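Local coordinates for protein putative SnoaL-like polyketide cyclase (Shewanella putrefaciens, PDB 3GZB) that is of unproven function but probably acts as a SnoaL-like polyketide cyclase or related lyase on small molecules, at residues Q21-A26 against M87-S92; Q75-Y80 against Y100-P105; T124-D129 against T136-L141. All coordinates share one frame; numbering follows the deposited sequence. Where two conformers were deposited one is given.

Interaction 1: residues Q21-A26 against M87-S92; sequences QEQQLA and MYNAGS
Glu22 and Gln23, at the start of helix 21-34, face Met87, Asn89 and Gly91 where the helix axis passes 8.6 Å from that of strand 87-90, the two directions 126° apart. Gln23 carries the polar link. Its chain is extended beyond CG and crosses Asn89 at about a right angle, and NE2 gives a hydrogen bond of 2.9 Å to Asn89 OD1, the donor tilted somewhat from the carbonyl plane. The two amide planes stand 75° apart. The Gln23 carbonyl oxygen OE1 meets Met87, a selenomethionine, whose flexible chain bends at its last torsion and brings CE to 3.4 Å from OE1, the two chains sliding past each other in opposite directions.

Asn89 CG lies between the backbone N and the carbonyl carbon (chi1 73°), and from there ND2 reaches forward into the turn, to Gly91 O, 2.9 Å away, in a nearly straight bond on a carbonyl lone pair. An asparagine suits this place because one flat group both accepts from the helix and donates to the turn. That turn, Gly91-Ser92, is the type II' corner of the beta hairpin joining strand 86-90 to strand 93-103; its first corner has the positive phi that glycine adopts readily. Glu22 lies over the turn, its CG 3.4 Å from Gly91 O. A water accepts from Asn89 ND2 at 2.9 Å and reaches Glu22 OE1 weakly; a second joins OE2 to Ser92 OG, and a glutamate suits a place where two waters can donate. Tyr88 points away from the helix, and its OH is hydrogen-bonded to Leu141 O of the second subunit.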
loop_
_atom_site.group_PDB
_atom_site.type_symbol
_atom_site.label_atom_id
_atom_site.label_comp_id
_atom_site.label_asym_id
_atom_site.label_seq_id
_atom_site.Cartn_x
_atom_site.Cartn_y
_atom_site.Cartn_z
ATOM N N GLN A 21 -6.173 8.105 -16.448
ATOM C CA GLN A 21 -7.603 8.057 -16.184
ATOM C C GLN A 21 -7.973 7.199 -14.948
ATOM O O GLN A 21 -8.966 7.455 -14.281
ATOM C CB GLN A 21 -8.366 7.584 -17.403
ATOM C CG GLN A 21 -8.294 8.539 -18.614
ATOM C CD GLN A 21 -9.007 9.892 -18.421
ATOM O OE1 GLN A 21 -9.944 10.059 -17.565
ATOM N NE2 GLN A 21 -8.593 10.837 -19.236
ATOM N N GLU A 22 -7.211 6.136 -14.719
ATOM C CA GLU A 22 -7.482 5.255 -13.577
ATOM C C GLU A 22 -7.294 6.011 -12.260
ATOM O O GLU A 22 -8.087 5.945 -11.346
ATOM C CB GLU A 22 -6.542 4.027 -13.639
ATOM C CG GLU A 22 -6.724 3.217 -14.897
ATOM C CD GLU A 22 -5.863 3.601 -16.073
ATOM O OE1 GLU A 22 -5.322 4.733 -16.184
ATOM O OE2 GLU A 22 -5.726 2.708 -16.958
ATOM N N GLN A 23 -6.223 6.802 -12.189
ATOM C CA GLN A 23 -6.042 7.692 -11.036
ATOM C C GLN A 23 -7.151 8.748 -10.920
ATOM O O GLN A 23 -7.617 9.004 -9.820
ATOM C CB GLN A 23 -4.664 8.326 -11.054
ATOM C CG GLN A 23 -3.491 7.345 -10.890
ATOM C CD GLN A 23 -2.153 8.069 -10.873
ATOM O OE1 GLN A 23 -2.067 9.233 -10.495
ATOM N NE2 GLN A 23 -1.091 7.370 -11.296
ATOM N N GLN A 24 -7.606 9.319 -12.038
ATOM C CA GLN A 24 -8.626 10.357 -12.001
ATOM C C GLN A 24 -9.904 9.786 -11.416
ATOM O O GLN A 24 -10.578 10.452 -10.636
ATOM C CB GLN A 24 -8.869 10.932 -13.399
ATOM C CG GLN A 24 -7.730 11.744 -13.974
ATOM C CD GLN A 24 -8.096 12.476 -15.228
ATOM O OE1 GLN A 24 -9.177 13.113 -15.289
ATOM N NE2 GLN A 24 -7.221 12.408 -16.227
ATOM N N LEU A 25 -10.213 8.564 -11.779
ATOM C CA LEU A 25 -11.418 7.941 -11.232
ATOM C C LEU A 25 -11.283 7.644 -9.737
ATOM O O LEU A 25 -12.222 7.832 -8.978
ATOM C CB LEU A 25 -11.802 6.685 -12.022
ATOM C CG LEU A 25 -13.177 6.078 -11.705
ATOM C CD1 LEU A 25 -14.334 7.081 -12.017
ATOM C CD2 LEU A 25 -13.387 4.746 -12.451
ATOM N N ALA A 26 -10.093 7.207 -9.315
ATOM C CA ALA A 26 -9.832 6.981 -7.925
ATOM C C ALA A 26 -10.052 8.249 -7.132
ATOM O O ALA A 26 -10.583 8.173 -6.023
ATOM C CB ALA A 26 -8.382 6.491 -7.729
HETATM N N MSE A 87 0.815 8.635 -5.132
HETATM C CA MSE A 87 -0.181 7.801 -5.817
HETATM C C MSE A 87 0.446 7.303 -7.117
HETATM O O MSE A 87 1.140 8.059 -7.847
HETATM C CB MSE A 87 -1.468 8.599 -6.113
HETATM C CG MSE A 87 -2.505 7.831 -6.968
HETATM SE SE MSE A 87 -4.246 8.660 -7.066
HETATM C CE MSE A 87 -3.741 10.390 -7.766
ATOM N N TYR A 88 0.230 6.035 -7.399
ATOM C CA TYR A 88 0.644 5.449 -8.658
ATOM C C TYR A 88 -0.326 4.381 -9.086
ATOM O O TYR A 88 -1.271 4.027 -8.335
ATOM C CB TYR A 88 2.080 4.857 -8.553
ATOM C CG TYR A 88 2.389 3.961 -7.357
ATOM C CD1 TYR A 88 2.617 4.490 -6.087
ATOM C CD2 TYR A 88 2.445 2.572 -7.504
ATOM C CE1 TYR A 88 3.000 3.643 -5.017
ATOM C CE2 TYR A 88 2.777 1.734 -6.418
ATOM C CZ TYR A 88 3.058 2.274 -5.226
ATOM O OH TYR A 88 3.418 1.538 -4.090
ATOM N N ASN A 89 -0.149 3.882 -10.314
ATOM C CA ASN A 89 -1.050 2.851 -10.800
ATOM C C ASN A 89 -0.343 1.877 -11.718
ATOM O O ASN A 89 0.632 2.234 -12.399
ATOM C CB ASN A 89 -2.316 3.412 -11.501
ATOM C CG ASN A 89 -2.054 4.010 -12.877
ATOM O OD1 ASN A 89 -1.383 5.023 -12.961
ATOM N ND2 ASN A 89 -2.488 3.325 -13.948
ATOM N N ALA A 90 -0.860 0.662 -11.701
ATOM C CA ALA A 90 -0.496 -0.391 -12.654
ATOM C C ALA A 90 -1.773 -0.800 -13.335
ATOM O O ALA A 90 -2.611 -1.522 -12.768
ATOM C CB ALA A 90 0.140 -1.633 -11.890
ATOM N N GLY A 91 -2.016 -0.301 -14.531
ATOM C CA GLY A 91 -3.345 -0.472 -15.075
ATOM C C GLY A 91 -4.430 0.065 -14.169
ATOM O O GLY A 91 -4.336 1.158 -13.626
ATOM N N SER A 92 -5.460 -0.769 -14.001
ATOM C CA SER A 92 -6.619 -0.440 -13.210
ATOM C C SER A 92 -6.409 -0.605 -11.702
ATOM O O SER A 92 -7.359 -0.429 -10.947
ATOM C CB SER A 92 -7.834 -1.277 -13.654
ATOM O OG SER A 92 -8.288 -0.849 -14.932
HETATM O O HOH W 1 -6.755 0.210 -17.040
HETATM O O HOH W 2 -2.072 4.007 -16.731
#

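Interaction 2: residues Q75-Y80 against Y100-P105; sequences QGVLEY and YHFKGP. With EDO (1,2-ethanediol), chain M.
Tyr80 and Phe102 form an offset stack, their centroids 4.3 Å apart and their planes only 11° from parallel. The two side chains lie side by side and point the same way, with Phe102 CE2 over one face of the Tyr80 ring, 3.4 Å from Tyr80 CG and displaced toward the rim. Tyr80 CB adds a CH-pi contact, 3.9 Å from the Phe102 centroid. Tyr80 CG sits between its backbone N and carbonyl carbon (chi1 62°), and contacts fix the ring beyond it. At the edge of the Tyr80 ring comes Tyr100 CD1, 3.7 Å from Tyr80 CE2, while Val77 CG1 meets the edge of Phe102, 3.8 Å from CD2. Flat rings can stack this closely face on face, and the valine methyl packs against the rim.

Farther along, Leu78 CD1 rests 3.9 Å from Pro105 CD. Gly104 lies beneath that methyl group, where a side chain would crowd both Leu78 and the proline ring. The backbones are joined indirectly: a water accepts from Leu78 N at 2.8 Å and donates weakly to Lys103 O, and an ethanediol uses O1 to accept from Lys103 N and to donate to Glu79 O at 2.9 Å.

Tyr80 OH is hydrogen-bonded to a methylpentanediol, like the ethanediol probably from the crystallisation liquor, which may mark the pocket of this NTF2-like domain. Loop 75-80 runs roughly antiparallel beside strand 93-103 and leads into strand 81-84, which pairs with it, as does strand 115-129; Leu33 and Thr34 of helix 21-34 cover Tyr80, and Phe109 meets Phe102 edge-to-face.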
loop_
_atom_site.group_PDB
_atom_site.type_symbol
_atom_site.label_atom_id
_atom_site.label_comp_id
_atom_site.label_asym_id
_atom_site.label_seq_id
_atom_site.Cartn_x
_atom_site.Cartn_y
_atom_site.Cartn_z
ATOM N N GLN A 75 -21.174 7.514 11.813
ATOM C CA GLN A 75 -22.160 8.318 12.525
ATOM C C GLN A 75 -21.467 9.389 13.319
ATOM O O GLN A 75 -20.639 9.080 14.169
ATOM C CB GLN A 75 -23.043 7.446 13.425
ATOM C CG GLN A 75 -24.028 8.295 14.218
ATOM C CD GLN A 75 -25.007 7.611 15.138
ATOM O OE1 GLN A 75 -25.727 8.323 15.858
ATOM N NE2 GLN A 75 -25.013 6.294 15.196
ATOM N N GLY A 76 -21.809 10.629 13.004
ATOM C CA GLY A 76 -21.261 11.788 13.738
ATOM C C GLY A 76 -19.888 12.277 13.276
ATOM O O GLY A 76 -19.393 13.276 13.796
ATOM N N VAL A 77 -19.277 11.569 12.346
ATOM C CA VAL A 77 -17.945 11.919 11.874
ATOM C C VAL A 77 -18.083 12.997 10.818
ATOM O O VAL A 77 -18.847 12.859 9.857
ATOM C CB VAL A 77 -17.211 10.670 11.342
ATOM C CG1 VAL A 77 -15.780 11.046 10.840
ATOM C CG2 VAL A 77 -17.140 9.605 12.485
ATOM N N LEU A 78 -17.291 14.061 10.953
ATOM C CA LEU A 78 -17.263 15.142 9.983
ATOM C C LEU A 78 -16.442 14.744 8.761
ATOM O O LEU A 78 -15.693 13.745 8.824
ATOM C CB LEU A 78 -16.695 16.414 10.640
ATOM C CG LEU A 78 -17.494 16.966 11.829
ATOM C CD1 LEU A 78 -16.720 18.194 12.437
ATOM C CD2 LEU A 78 -18.914 17.305 11.415
ATOM N N GLU A 79 -16.505 15.511 7.684
ATOM C CA GLU A 79 -15.642 15.205 6.537
ATOM C C GLU A 79 -14.205 15.042 7.027
ATOM O O GLU A 79 -13.736 15.817 7.876
ATOM C CB GLU A 79 -15.683 16.310 5.475
ATOM C CG GLU A 79 -14.702 16.127 4.348
ATOM C CD GLU A 79 -14.861 17.087 3.178
ATOM O OE1 GLU A 79 -15.769 17.950 3.233
ATOM O OE2 GLU A 79 -14.049 16.963 2.214
ATOM N N TYR A 80 -13.514 14.040 6.487
ATOM C CA TYR A 80 -12.119 13.787 6.794
ATOM C C TYR A 80 -11.299 13.882 5.516
ATOM O O TYR A 80 -11.850 13.967 4.436
ATOM C CB TYR A 80 -11.923 12.466 7.519
ATOM C CG TYR A 80 -12.333 11.214 6.789
ATOM C CD1 TYR A 80 -13.674 10.865 6.631
ATOM C CD2 TYR A 80 -11.366 10.334 6.323
ATOM C CE1 TYR A 80 -14.056 9.688 5.988
ATOM C CE2 TYR A 80 -11.733 9.137 5.688
ATOM C CZ TYR A 80 -13.089 8.813 5.566
ATOM O OH TYR A 80 -13.492 7.633 4.974
ATOM N N TYR A 100 -4.736 9.633 6.788
ATOM C CA TYR A 100 -6.094 10.051 6.945
ATOM C C TYR A 100 -6.211 10.970 8.159
ATOM O O TYR A 100 -5.847 10.575 9.282
ATOM C CB TYR A 100 -7.054 8.884 7.119
ATOM C CG TYR A 100 -7.288 8.031 5.879
ATOM C CD1 TYR A 100 -8.169 8.448 4.881
ATOM C CD2 TYR A 100 -6.605 6.856 5.670
ATOM C CE1 TYR A 100 -8.415 7.667 3.784
ATOM C CE2 TYR A 100 -6.831 6.083 4.503
ATOM C CZ TYR A 100 -7.751 6.500 3.584
ATOM O OH TYR A 100 -8.014 5.700 2.486
ATOM N N HIS A 101 -6.671 12.180 7.924
ATOM C CA HIS A 101 -6.814 13.213 8.958
ATOM C C HIS A 101 -8.266 13.389 9.325
ATOM O O HIS A 101 -9.076 13.807 8.483
ATOM C CB HIS A 101 -6.208 14.531 8.431
ATOM C CG HIS A 101 -6.256 15.637 9.422
ATOM N ND1 HIS A 101 -6.226 16.959 9.044
ATOM C CD2 HIS A 101 -6.253 15.623 10.777
ATOM C CE1 HIS A 101 -6.239 17.723 10.131
ATOM N NE2 HIS A 101 -6.252 16.943 11.200
ATOM N N PHE A 102 -8.560 13.094 10.598
ATOM C CA PHE A 102 -9.875 13.272 11.178
ATOM C C PHE A 102 -9.796 14.360 12.261
ATOM O O PHE A 102 -8.931 14.311 13.152
ATOM C CB PHE A 102 -10.393 12.008 11.857
ATOM C CG PHE A 102 -10.692 10.861 10.931
ATOM C CD1 PHE A 102 -9.690 10.004 10.525
ATOM C CD2 PHE A 102 -11.998 10.603 10.535
ATOM C CE1 PHE A 102 -9.983 8.901 9.742
ATOM C CE2 PHE A 102 -12.281 9.505 9.709
ATOM C CZ PHE A 102 -11.282 8.668 9.339
ATOM N N LYS A 103 -10.722 15.301 12.196
ATOM C CA LYS A 103 -10.923 16.320 13.238
ATOM C C LYS A 103 -12.405 16.493 13.515
ATOM O O LYS A 103 -13.211 16.649 12.574
ATOM C CB LYS A 103 -10.286 17.629 12.861
ATOM C CG LYS A 103 -10.428 18.732 13.946
ATOM C CD LYS A 103 -9.514 19.904 13.605
ATOM C CE LYS A 103 -9.352 20.880 14.777
ATOM N NZ LYS A 103 -10.062 22.170 14.538
ATOM N N GLY A 104 -12.786 16.367 14.770
ATOM C CA GLY A 104 -14.191 16.548 15.146
ATOM C C GLY A 104 -14.594 15.781 16.361
ATOM O O GLY A 104 -13.756 15.312 17.112
ATOM N N PRO A 105 -15.907 15.649 16.583
ATOM C CA PRO A 105 -16.413 14.916 17.708
ATOM C C PRO A 105 -15.772 13.540 17.814
ATOM O O PRO A 105 -15.597 12.860 16.821
ATOM C CB PRO A 105 -17.914 14.789 17.383
ATOM C CG PRO A 105 -18.215 16.072 16.670
ATOM C CD PRO A 105 -16.994 16.290 15.807
HETATM C C1 EDO M . -10.172 16.934 8.753
HETATM O O1 EDO M . -11.325 16.305 9.382
HETATM C C2 EDO M . -10.555 18.249 8.130
HETATM O O2 EDO M . -10.734 19.062 9.301
HETATM O O HOH W 3 -16.273 13.464 14.507
HETATM O O HOH W 4 -15.081 14.092 12.741
HETATM O O HOH W 5 -13.219 14.165 10.560
#

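Interaction 3: residues T124-D129 against T136-L141; sequences TSLKLD and TEHVDL
This is a buried antiparallel pairing of the two arms of the hairpin made by strands 115-129 and 134-142, part of the curved sheet of the NTF2-like fold. The axes run 4.8 Å apart. Ser125 and Val139 make a hydrogen-bonded pair, each giving its N-H to the carbonyl of the other; Lys127 N then donates to Glu137 O. Toward the turn of the hairpin Thr136 and Glu137 both face Lys127 in a classic beta bulge: Lys127 O receives Thr136 N at 2.8 Å and Glu137 N only weakly.

One face of the sheet carries Thr124, Leu126, His138 and Asp140. Asp140 OD1 is gripped by two donors, Thr124 OG1 at 2.7 Å and His138 NE2 at 2.8 Å, which come from opposite faces of the carboxylate plane. OG1 is also hydrogen-bonded to Tyr100 OH, which carries the network to strand 93-103. Asp140 OD1 lies in the plane of the imidazole, whereas NE2 comes to the carboxylate from above its plane. His138 CG is anti to the backbone N (chi1 176°), and the ring lies beside Leu126, whose CD2 sits over one ring face, 4.0 Å from the centroid. A histidine suits the spot because both ring nitrogens find partners, NE2 with Asp140 and ND1 with Tyr29 OH. An alanine here would probably leave Asp140 OD1 without its histidine donor, deprive Tyr29 OH of its mate and open a gap beside Leu126 CD2.

On the reverse face Ser125 OG touches Val139 CB at 3.5 Å, and a water hydrogen-bonded to OG donates to Glu137 O. Strand 93-103 flanks the hairpin beyond strand 115-129 and strand 50-53 beyond strand 134-142; helix 21-34 covers the His138 face through Ala26, Tyr29 and Leu33, and Glu137 and Leu141 reach the second subunit.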
loop_
_atom_site.group_PDB
_atom_site.type_symbol
_atom_site.label_atom_id
_atom_site.label_comp_id
_atom_site.label_asym_id
_atom_site.label_seq_id
_atom_site.Cartn_x
_atom_site.Cartn_y
_atom_site.Cartn_z
ATOM N N THR A 124 -3.929 2.670 0.805
ATOM C CA THR A 124 -5.239 2.269 0.236
ATOM C C THR A 124 -5.020 1.914 -1.238
ATOM O O THR A 124 -4.387 2.701 -1.972
ATOM C CB THR A 124 -6.250 3.417 0.347
ATOM O OG1 THR A 124 -6.499 3.616 1.744
ATOM C CG2 THR A 124 -7.566 3.120 -0.402
ATOM N N SER A 125 -5.506 0.757 -1.688
ATOM C CA SER A 125 -5.479 0.421 -3.089
ATOM C C SER A 125 -6.881 0.205 -3.570
ATOM O O SER A 125 -7.767 -0.291 -2.856
ATOM C CB SER A 125 -4.601 -0.790 -3.384
ATOM O OG SER A 125 -5.123 -1.978 -2.767
ATOM N N LEU A 126 -7.114 0.556 -4.828
ATOM C CA LEU A 126 -8.389 0.347 -5.519
ATOM C C LEU A 126 -8.135 -0.428 -6.795
ATOM O O LEU A 126 -7.298 -0.022 -7.613
ATOM C CB LEU A 126 -9.071 1.676 -5.868
ATOM C CG LEU A 126 -9.290 2.670 -4.735
ATOM C CD1 LEU A 126 -9.902 3.973 -5.283
ATOM C CD2 LEU A 126 -10.152 2.064 -3.662
ATOM N N LYS A 127 -8.874 -1.502 -6.989
ATOM C CA LYS A 127 -8.920 -2.177 -8.280
ATOM C C LYS A 127 -10.215 -1.709 -8.945
ATOM O O LYS A 127 -11.306 -1.861 -8.357
ATOM C CB LYS A 127 -8.904 -3.696 -8.089
ATOM C CG LYS A 127 -8.743 -4.504 -9.364
ATOM C CD LYS A 127 -7.429 -4.215 -10.095
ATOM C CE LYS A 127 -7.273 -5.160 -11.297
ATOM N NZ LYS A 127 -6.296 -4.668 -12.312
ATOM N N LEU A 128 -10.095 -1.124 -10.130
ATOM C CA LEU A 128 -11.166 -0.483 -10.826
ATOM C C LEU A 128 -11.595 -1.287 -12.047
ATOM O O LEU A 128 -10.770 -1.928 -12.716
ATOM C CB LEU A 128 -10.721 0.899 -11.308
ATOM C CG LEU A 128 -10.237 1.805 -10.155
ATOM C CD1 LEU A 128 -9.645 3.082 -10.749
ATOM C CD2 LEU A 128 -11.290 2.118 -9.206
ATOM N N ASP A 129 -12.898 -1.230 -12.316
ATOM C CA ASP A 129 -13.497 -1.684 -13.595
ATOM C C ASP A 129 -13.832 -0.408 -14.350
ATOM O O ASP A 129 -14.834 0.287 -14.050
ATOM C CB ASP A 129 -14.718 -2.551 -13.263
ATOM C CG ASP A 129 -15.575 -2.900 -14.484
ATOM O OD1 ASP A 129 -15.264 -2.455 -15.600
ATOM O OD2 ASP A 129 -16.600 -3.608 -14.266
ATOM N N THR A 136 -13.972 -2.622 -7.853
ATOM C CA THR A 136 -14.178 -4.030 -7.618
ATOM C C THR A 136 -13.574 -4.455 -6.266
ATOM O O THR A 136 -14.081 -5.377 -5.601
ATOM C CB THR A 136 -13.690 -4.891 -8.764
ATOM O OG1 THR A 136 -12.294 -4.839 -8.875
ATOM C CG2 THR A 136 -14.244 -4.389 -10.107
ATOM N N GLU A 137 -12.459 -3.825 -5.862
ATOM C CA GLU A 137 -11.843 -4.131 -4.564
ATOM C C GLU A 137 -11.154 -2.913 -4.020
ATOM O O GLU A 137 -10.296 -2.317 -4.674
ATOM C CB GLU A 137 -10.831 -5.276 -4.651
ATOM C CG GLU A 137 -10.376 -5.799 -3.287
ATOM C CD GLU A 137 -9.462 -7.041 -3.319
ATOM O OE1 GLU A 137 -8.827 -7.376 -4.370
ATOM O OE2 GLU A 137 -9.367 -7.679 -2.235
ATOM N N HIS A 138 -11.529 -2.560 -2.795
ATOM C CA HIS A 138 -10.905 -1.502 -2.000
ATOM C C HIS A 138 -10.187 -2.190 -0.860
ATOM O O HIS A 138 -10.827 -2.910 -0.072
ATOM C CB HIS A 138 -11.998 -0.562 -1.518
ATOM C CG HIS A 138 -11.543 0.540 -0.608
ATOM N ND1 HIS A 138 -12.232 1.721 -0.509
ATOM C CD2 HIS A 138 -10.489 0.648 0.243
ATOM C CE1 HIS A 138 -11.637 2.507 0.373
ATOM N NE2 HIS A 138 -10.562 1.889 0.849
ATOM N N VAL A 139 -8.850 -2.063 -0.813
ATOM C CA VAL A 139 -8.061 -2.643 0.293
ATOM C C VAL A 139 -7.440 -1.534 1.120
ATOM O O VAL A 139 -6.729 -0.672 0.532
ATOM C CB VAL A 139 -6.957 -3.559 -0.196
ATOM C CG1 VAL A 139 -6.173 -4.129 0.999
ATOM C CG2 VAL A 139 -7.529 -4.709 -1.057
ATOM N N ASP A 140 -7.686 -1.527 2.433
ATOM C CA ASP A 140 -7.071 -0.613 3.349
ATOM C C ASP A 140 -6.047 -1.299 4.238
ATOM O O ASP A 140 -6.292 -2.394 4.745
ATOM C CB ASP A 140 -8.080 0.059 4.263
ATOM C CG ASP A 140 -8.728 1.295 3.665
ATOM O OD1 ASP A 140 -8.339 1.790 2.571
ATOM O OD2 ASP A 140 -9.699 1.789 4.347
ATOM N N LEU A 141 -4.906 -0.642 4.396
ATOM C CA LEU A 141 -3.873 -1.029 5.359
ATOM C C LEU A 141 -3.651 0.164 6.264
ATOM O O LEU A 141 -2.923 1.098 5.900
ATOM C CB LEU A 141 -2.571 -1.429 4.637
ATOM C CG LEU A 141 -2.601 -2.646 3.731
ATOM C CD1 LEU A 141 -1.311 -2.736 2.903
ATOM C CD2 LEU A 141 -2.844 -3.916 4.531
HETATM O O HOH W 6 -7.294 -3.012 -4.231
#

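Overall arrangement
All three contacts draw on one curved sheet. Interaction 3 lies in its buried middle and is held chiefly by regular backbone bonds, with a polar chain of threonine, aspartate and histidine on the covered face. Interaction 1 is a surface contact, built of amide and carboxylate side chains with water, and touches interaction 3 where Ser92 O meets Leu128 N and Ala26 packs on Leu126. Interaction 2, partly buried and across the chain's centre from both, relies on aromatic stacking and apolar edges; Tyr100 OH, hydrogen-bonded to Thr124 OG1, ties it to interaction 3. Interactions 1 and 3 also reach the second subunit, whereas interaction 2 does not.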